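PDB 5JM7: aerobactin synthase IucA from Klebsiella pneumoniae subsp. pneumoniae, which probably catalyses the ATP-dependent joining of citrate to N6-acetyl-N6-hydroxylysine in the biosynthesis of the siderophore aerobactin. Local coordinates for residues V324-G329 against R446-S451. Numbering follows the deposited sequence.
Sequences VMQEDG and RDCQGS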
loop_
_atom_site.group_PDB
_atom_site.type_symbol
_atom_site.label_atom_id
_atom_site.label_comp_id
_atom_site.label_asym_id
_atom_site.label_seq_id
_atom_site.Cartn_x
_atom_site.Cartn_y
_atom_site.Cartn_z
ATOM N N VAL A 324 13.856 -23.485 4.796
ATOM C CA VAL A 324 13.775 -23.713 6.233
ATOM C C VAL A 324 13.945 -22.372 6.944
ATOM O O VAL A 324 14.910 -21.640 6.676
ATOM C CB VAL A 324 14.833 -24.724 6.713
ATOM C CG1 VAL A 324 14.866 -24.766 8.248
ATOM C CG2 VAL A 324 14.495 -26.105 6.182
ATOM N N MET A 325 13.002 -22.043 7.836
ATOM C CA MET A 325 13.155 -20.919 8.766
ATOM C C MET A 325 14.125 -21.328 9.868
ATOM O O MET A 325 13.743 -21.993 10.841
ATOM C CB MET A 325 11.819 -20.497 9.363
ATOM C CG MET A 325 10.904 -19.768 8.422
ATOM S SD MET A 325 9.338 -19.489 9.231
ATOM C CE MET A 325 8.523 -18.514 7.970
ATOM N N GLN A 326 15.382 -20.900 9.735
ATOM C CA GLN A 326 16.410 -21.287 10.694
ATOM C C GLN A 326 16.188 -20.593 12.043
ATOM O O GLN A 326 15.690 -19.461 12.118
ATOM C CB GLN A 326 17.804 -20.945 10.167
ATOM C CG GLN A 326 18.261 -21.670 8.919
ATOM C CD GLN A 326 18.261 -23.199 9.070
ATOM O OE1 GLN A 326 18.435 -23.739 10.184
ATOM N NE2 GLN A 326 18.200 -23.900 7.933
ATOM N N GLU A 327 16.530 -21.300 13.115
ATOM C CA GLU A 327 16.512 -20.771 14.476
ATOM C C GLU A 327 17.976 -20.608 14.888
ATOM O O GLU A 327 18.547 -21.455 15.582
ATOM C CB GLU A 327 15.773 -21.713 15.378
ATOM C CG GLU A 327 14.332 -21.899 14.945
ATOM C CD GLU A 327 13.602 -23.004 15.700
ATOM O OE1 GLU A 327 14.229 -23.690 16.538
ATOM O OE2 GLU A 327 12.419 -23.253 15.378
ATOM N N ASP A 328 18.597 -19.518 14.422
ATOM C CA ASP A 328 20.037 -19.321 14.518
ATOM C C ASP A 328 20.431 -18.329 15.614
ATOM O O ASP A 328 21.505 -17.719 15.541
ATOM C CB ASP A 328 20.588 -18.884 13.161
ATOM C CG ASP A 328 19.994 -17.563 12.671
ATOM O OD1 ASP A 328 19.270 -16.853 13.428
ATOM O OD2 ASP A 328 20.259 -17.230 11.506
ATOM N N GLY A 329 19.594 -18.160 16.631
ATOM C CA GLY A 329 19.994 -17.394 17.792
ATOM C C GLY A 329 19.080 -17.704 18.949
ATOM O O GLY A 329 17.926 -18.096 18.755
ATOM N N ARG A 446 9.154 -24.868 9.360
ATOM C CA ARG A 446 9.593 -24.248 10.610
ATOM C C ARG A 446 9.436 -25.243 11.748
ATOM O O ARG A 446 8.636 -26.177 11.676
ATOM C CB ARG A 446 8.803 -22.979 10.996
ATOM C CG ARG A 446 7.392 -23.297 11.295
ATOM C CD ARG A 446 6.536 -22.131 11.800
ATOM N NE ARG A 446 5.185 -22.654 11.960
ATOM C CZ ARG A 446 4.096 -21.914 12.091
ATOM N NH1 ARG A 446 4.184 -20.593 12.054
ATOM N NH2 ARG A 446 2.912 -22.509 12.203
ATOM N N ASP A 447 10.202 -24.984 12.806
ATOM C CA ASP A 447 10.339 -25.728 14.057
ATOM C C ASP A 447 11.529 -26.661 13.923
ATOM O O ASP A 447 11.376 -27.881 13.801
ATOM C CB ASP A 447 9.090 -26.514 14.457
ATOM C CG ASP A 447 9.191 -27.061 15.867
ATOM O OD1 ASP A 447 10.196 -26.780 16.550
ATOM O OD2 ASP A 447 8.261 -27.747 16.314
ATOM N N CYS A 448 12.728 -26.076 13.956
ATOM C CA CYS A 448 13.969 -26.822 13.836
ATOM C C CYS A 448 14.203 -27.786 14.990
ATOM O O CYS A 448 15.148 -28.575 14.936
ATOM C CB CYS A 448 15.113 -25.836 13.719
ATOM S SG CYS A 448 14.994 -24.886 12.198
ATOM N N GLN A 449 13.372 -27.747 16.027
ATOM C CA GLN A 449 13.453 -28.744 17.079
ATOM C C GLN A 449 12.889 -30.075 16.616
ATOM O O GLN A 449 13.167 -31.107 17.239
ATOM C CB GLN A 449 12.716 -28.229 18.328
ATOM C CG GLN A 449 13.353 -26.938 18.870
ATOM C CD GLN A 449 12.581 -26.302 20.028
ATOM O OE1 GLN A 449 11.390 -26.562 20.230
ATOM N NE2 GLN A 449 13.253 -25.412 20.759
ATOM N N GLY A 450 12.122 -30.074 15.523
ATOM C CA GLY A 450 11.606 -31.293 14.939
ATOM C C GLY A 450 12.502 -31.849 13.854
ATOM O O GLY A 450 12.026 -32.498 12.917
ATOM N N SER A 451 13.805 -31.607 13.966
ATOM C CA SER A 451 14.781 -32.154 13.038
ATOM C C SER A 451 15.614 -33.249 13.709
ATOM O O SER A 451 15.760 -33.295 14.937
ATOM C CB SER A 451 15.689 -31.046 12.485
ATOM O OG SER A 451 16.435 -30.432 13.527
HETATM O O HOH W 1 12.130 -22.823 12.461
#
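Glu327 reaches across to the backbone of Cys448, its chain extended beyond CG (chi2 171°) so that the carboxylate lies beside the turn of 446-451. Its OE2 accepts a weak hydrogen bond from Cys448 N (3.2 Å, 149° at the hydrogen). The same oxygen takes a hydrogen bond from a water, which accepts another from Asp447 N at 2.9 Å. Glu327 OE2 also forms a salt bridge with Arg349 of strand 345-350. Arg349, and Lys278 in a long, weak ion pair with Asp447, probably ease the closeness of the two carboxylates, Asp447 OD1 standing 4.3 Å from Glu327 OE2.

The thiol of Cys448 packs its SG against Val324 CG1 at 4.0 Å and lies 3.4 Å from Met325 O, while Cys448 CB lies 3.7 Å from Glu327 OE1. Met325 and Arg446 run side by side, SD of Met325 against CB of Arg446; the guanidinium bonds Gln429 O through NH2 and forms a salt bridge with Glu142 through NH1.

These contacts join loops leaving the parallel neighbours 322-324 and 439-445 of a mixed sheet, 324-329 leading into strand 329-334 of the seven-stranded antiparallel sheet. Ser451 OG bonds Cys448 O (2.7 Å), and Gly450 N to Asp447 O closes a type I beta turn over Asp447-Gly450.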